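Local coordinates for protein probable zinc protease (Pseudomonas aeruginosa, PDB 4NNZ) that is one subunit of a heterodimeric zinc protease of the M16 peptidase family and probably takes part in metal-dependent cleavage of peptide bonds, at residues A[311-316]-A[330-335]; A[269-274]-A[404-409]. All blocks are in the same frame, centred on the assembly; numbering follows the deposited sequence.

Contact 1: residues A[311-316]-A[330-335]; sequences FVLSAT and AGLWKQ
Leu-313 and Leu-332 meet in a buried, wholly apolar contact between the strand 309-317 and the helix 325-341, which follows it in the chain and lies over one face of the five-stranded sheet. The two leucines reach toward each other tip to tip, their CD2 methyls 3.7 Å apart. Leu-332 points toward the strand, with CG anti to the carbonyl carbon (chi1 -69°); its branch at CG divides the two methyls between two strand residues. While CD2 meets Leu-313, the CD1 of Leu-332 lies 4.3 Å from the CB of Ala-315, a looser touch. A helix laid on a mixed beta sheet in this way is part of the alpha/beta architecture of M16 peptidase domains, and both segments belong to the region assigned to the inactive domain of that family. Leu-332 also touches Leu-247 and Met-249 of the adjacent strand 246-253, and Leu-283 and Leu-287 of the helix 282-288; it therefore fills a site bounded by two strands and a second helix. The other branch of Leu-313 turns along its own strand: CD1 sits in the plane of the Phe-311 ring, at its edge, 3.7 Å from CE1 of Phe-311. That ring in turn packs edge-to-face with Phe-410.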
# COMPACT_ATOMS: atom_id res chain seq x y z
N PHE A 311 -8.97 10.33 -12.28
CA PHE A 311 -9.19 11.17 -13.43
C PHE A 311 -7.92 11.91 -13.67
O PHE A 311 -7.51 12.66 -12.86
CB PHE A 311 -10.31 12.16 -13.18
CG PHE A 311 -10.71 12.93 -14.39
CD1 PHE A 311 -9.99 14.02 -14.80
CD2 PHE A 311 -11.80 12.57 -15.12
CE1 PHE A 311 -10.36 14.72 -15.90
CE2 PHE A 311 -12.16 13.27 -16.22
CZ PHE A 311 -11.45 14.35 -16.62
N VAL A 312 -7.31 11.70 -14.81
CA VAL A 312 -5.96 12.13 -15.01
C VAL A 312 -5.73 13.18 -16.07
O VAL A 312 -6.29 13.17 -17.10
CB VAL A 312 -5.03 10.95 -15.25
CG1 VAL A 312 -3.61 11.40 -15.39
CG2 VAL A 312 -5.12 10.01 -14.09
N LEU A 313 -4.87 14.12 -15.76
CA LEU A 313 -4.52 15.16 -16.67
C LEU A 313 -3.03 15.16 -16.93
O LEU A 313 -2.24 14.97 -16.06
CB LEU A 313 -4.94 16.50 -16.11
CG LEU A 313 -6.37 16.85 -16.40
CD1 LEU A 313 -7.24 16.59 -15.20
CD2 LEU A 313 -6.48 18.28 -16.83
N SER A 314 -2.66 15.35 -18.18
CA SER A 314 -1.28 15.42 -18.56
C SER A 314 -0.99 16.61 -19.46
O SER A 314 -1.62 16.77 -20.46
CB SER A 314 -0.95 14.17 -19.28
OG SER A 314 0.23 13.65 -18.80
N ALA A 315 -0.04 17.43 -19.10
CA ALA A 315 0.33 18.51 -19.97
C ALA A 315 1.80 18.71 -19.93
O ALA A 315 2.40 18.48 -18.95
CB ALA A 315 -0.37 19.78 -19.57
N THR A 316 2.36 19.15 -21.02
CA THR A 316 3.73 19.53 -21.02
C THR A 316 3.75 20.99 -21.39
O THR A 316 2.90 21.44 -22.12
CB THR A 316 4.58 18.65 -21.93
OG1 THR A 316 4.32 18.98 -23.28
CG2 THR A 316 4.24 17.24 -21.74
N ALA A 330 -1.85 26.38 -13.18
CA ALA A 330 -2.77 27.48 -13.07
C ALA A 330 -3.74 27.51 -14.19
O ALA A 330 -4.88 27.81 -14.01
CB ALA A 330 -2.01 28.77 -13.03
N GLY A 331 -3.26 27.22 -15.39
CA GLY A 331 -4.11 27.09 -16.54
C GLY A 331 -5.09 25.95 -16.52
O GLY A 331 -6.20 26.11 -16.94
N LEU A 332 -4.68 24.79 -16.08
CA LEU A 332 -5.58 23.69 -15.95
C LEU A 332 -6.68 23.93 -14.93
O LEU A 332 -7.80 23.57 -15.16
CB LEU A 332 -4.82 22.43 -15.61
CG LEU A 332 -3.95 21.93 -16.75
CD1 LEU A 332 -2.92 20.96 -16.28
CD2 LEU A 332 -4.75 21.33 -17.87
N TRP A 333 -6.35 24.53 -13.81
CA TRP A 333 -7.35 24.80 -12.81
C TRP A 333 -8.38 25.75 -13.36
O TRP A 333 -9.53 25.63 -13.08
CB TRP A 333 -6.73 25.34 -11.53
CG TRP A 333 -6.37 24.30 -10.52
CD1 TRP A 333 -5.15 24.02 -10.08
CD2 TRP A 333 -7.25 23.44 -9.82
NE1 TRP A 333 -5.18 23.04 -9.17
CE2 TRP A 333 -6.47 22.66 -8.99
CE3 TRP A 333 -8.62 23.24 -9.82
CZ2 TRP A 333 -7.00 21.72 -8.16
CZ3 TRP A 333 -9.14 22.30 -9.01
CH2 TRP A 333 -8.34 21.55 -8.19
N LYS A 334 -7.95 26.68 -14.19
CA LYS A 334 -8.86 27.62 -14.77
C LYS A 334 -9.88 26.93 -15.62
O LYS A 334 -11.04 27.23 -15.57
CB LYS A 334 -8.09 28.56 -15.65
CG LYS A 334 -8.32 30.01 -15.34
CD LYS A 334 -7.84 30.90 -16.47
CE LYS A 334 -8.94 31.21 -17.47
NZ LYS A 334 -9.05 32.65 -17.79
N GLN A 335 -9.44 26.00 -16.43
CA GLN A 335 -10.33 25.21 -17.22
C GLN A 335 -11.23 24.32 -16.42
O GLN A 335 -12.35 24.14 -16.76
CB GLN A 335 -9.53 24.41 -18.22
CG GLN A 335 -8.71 25.30 -19.12
CD GLN A 335 -9.54 26.37 -19.77
OE1 GLN A 335 -10.64 26.12 -20.19
NE2 GLN A 335 -9.02 27.57 -19.83

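Contact 2: residues A[269-274]-A[404-409]; sequences RLIGAL and KAARTY
Ile-271 of helix 262-276 points its longer branch at the surface of helix 399-409, where Ala-405 and Ala-406 receive it. The isoleucine chain is nearly extended, with CD1 roughly anti to CA (chi2 157°), which carries the terminal methyl well away from its own helix. There CD1 comes to 4.3 Å from the CB of Ala-405 and 4.4 Å from the CB of Ala-406, so a single methyl addresses two consecutive alanines. It also lies 4.3 Å from the backbone N of Ala-406, a reach permitted by the short alanine side chains, which leave the helix backbone approachable. Leu-339 of helix 325-341 touches both Ile-271 and Ala-406, adding a third helix to this junction of the C-terminal alpha/beta domain.

On the receiving helix, Thr-408 is turned back along its own backbone. OG1 stands beside its own backbone N, a position from which both can reach the O of Lys-404. The hydroxyl OG1 donates a 2.8 Å hydrogen bond to that O of Lys-404. The C=O...donor angle is 150°, and the donor is tilted 29° from the carbonyl plane. The backbone N of Thr-408 reaches the same oxygen from the opposite face. The remaining branch, CG2, stands 3.7 Å above the Tyr-409 ring, over its centre, while Tyr-409 OH makes a weak hydrogen bond to OE1 of Glu-264, on the same helix as Ile-271. Between these two segments, then, the chemistry is entirely apolar: the long separations and small buried surface imply loose van der Waals adhesion, and the hydroxyl of Thr-408 gives its proton within its own helix turn.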
# COMPACT_ATOMS: atom_id res chain seq x y z
N ARG A 269 -16.72 10.65 -17.68
CA ARG A 269 -16.23 10.20 -18.95
C ARG A 269 -16.42 11.27 -19.99
O ARG A 269 -15.55 11.54 -20.76
CB ARG A 269 -16.97 8.95 -19.36
CG ARG A 269 -17.10 7.99 -18.21
CD ARG A 269 -17.88 6.76 -18.56
NE ARG A 269 -17.54 6.23 -19.86
CZ ARG A 269 -18.25 5.33 -20.49
NH1 ARG A 269 -19.34 4.87 -19.96
NH2 ARG A 269 -17.88 4.89 -21.66
N LEU A 270 -17.58 11.88 -19.96
CA LEU A 270 -17.92 12.96 -20.83
C LEU A 270 -17.02 14.15 -20.59
O LEU A 270 -16.66 14.82 -21.51
CB LEU A 270 -19.39 13.34 -20.62
CG LEU A 270 -20.46 13.02 -21.66
CD1 LEU A 270 -20.04 13.41 -23.04
CD2 LEU A 270 -20.84 11.56 -21.65
N ILE A 271 -16.65 14.42 -19.36
CA ILE A 271 -15.76 15.53 -19.08
C ILE A 271 -14.41 15.33 -19.71
O ILE A 271 -13.82 16.27 -20.19
CB ILE A 271 -15.65 15.82 -17.57
CG1 ILE A 271 -16.88 16.54 -17.08
CG2 ILE A 271 -14.50 16.73 -17.23
CD1 ILE A 271 -17.10 16.39 -15.61
N GLY A 272 -13.91 14.12 -19.71
CA GLY A 272 -12.65 13.87 -20.34
C GLY A 272 -12.69 14.16 -21.81
O GLY A 272 -11.78 14.71 -22.34
N ALA A 273 -13.76 13.77 -22.44
CA ALA A 273 -13.96 14.00 -23.84
C ALA A 273 -14.05 15.47 -24.17
O ALA A 273 -13.56 15.91 -25.17
CB ALA A 273 -15.17 13.25 -24.32
N LEU A 274 -14.68 16.23 -23.31
CA LEU A 274 -14.76 17.65 -23.47
C LEU A 274 -13.41 18.32 -23.38
O LEU A 274 -13.18 19.31 -23.99
CB LEU A 274 -15.65 18.25 -22.39
CG LEU A 274 -17.15 18.15 -22.53
CD1 LEU A 274 -17.74 18.34 -21.16
CD2 LEU A 274 -17.71 19.16 -23.50
N LYS A 404 -22.20 19.33 -11.99
CA LYS A 404 -22.21 18.76 -10.68
C LYS A 404 -21.05 17.86 -10.39
O LYS A 404 -20.50 17.92 -9.34
CB LYS A 404 -23.49 18.00 -10.49
CG LYS A 404 -23.90 17.76 -9.06
CD LYS A 404 -24.93 16.65 -8.98
CE LYS A 404 -24.32 15.38 -8.43
NZ LYS A 404 -23.29 14.81 -9.33
N ALA A 405 -20.67 17.00 -11.31
CA ALA A 405 -19.53 16.14 -11.09
C ALA A 405 -18.25 16.91 -10.95
O ALA A 405 -17.43 16.57 -10.15
CB ALA A 405 -19.41 15.11 -12.20
N ALA A 406 -18.09 17.95 -11.75
CA ALA A 406 -16.91 18.79 -11.69
C ALA A 406 -16.76 19.51 -10.39
O ALA A 406 -15.68 19.68 -9.92
CB ALA A 406 -16.91 19.78 -12.82
N ARG A 407 -17.85 19.97 -9.85
CA ARG A 407 -17.81 20.63 -8.58
C ARG A 407 -17.42 19.70 -7.48
O ARG A 407 -16.78 20.09 -6.54
CB ARG A 407 -19.15 21.22 -8.23
CG ARG A 407 -19.51 22.47 -8.97
CD ARG A 407 -20.99 22.68 -8.86
NE ARG A 407 -21.31 23.11 -7.52
CZ ARG A 407 -20.91 24.28 -7.03
NH1 ARG A 407 -20.21 25.10 -7.80
NH2 ARG A 407 -21.22 24.62 -5.79
N THR A 408 -17.95 18.51 -7.56
CA THR A 408 -17.69 17.50 -6.59
C THR A 408 -16.28 17.00 -6.59
O THR A 408 -15.69 16.88 -5.57
CB THR A 408 -18.67 16.35 -6.80
OG1 THR A 408 -19.99 16.87 -6.80
CG2 THR A 408 -18.59 15.35 -5.72
N TYR A 409 -15.74 16.70 -7.75
CA TYR A 409 -14.49 15.98 -7.81
C TYR A 409 -13.21 16.73 -8.05
O TYR A 409 -12.18 16.29 -7.64
CB TYR A 409 -14.63 14.79 -8.72
CG TYR A 409 -15.63 13.83 -8.21
CD1 TYR A 409 -15.37 13.05 -7.13
CD2 TYR A 409 -16.85 13.71 -8.80
CE1 TYR A 409 -16.29 12.17 -6.64
CE2 TYR A 409 -17.78 12.83 -8.33
CZ TYR A 409 -17.49 12.07 -7.26
OH TYR A 409 -18.42 11.21 -6.78

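Overall arrangement
The two contacts have centres about 13 Å apart, in the half of the protein built round the sheet that contains strand 309-317. Along the sequence the order is 269-274, 311-316, 330-335, 404-409, so contact 1 lies wholly within the span that contact 2 brackets. They join physically through Phe-311, whose CZ packs 3.9 Å from CG2 of Ile-271 and equally near the CA of Gly-272. Helix 325-341 serves both, supplying a segment to contact 1 and Leu-339 beside contact 2. Phe-311 and helix 325-341 thus tie the two contacts into the apolar packing between sheet and helices, uniting chain segments 130 residues apart.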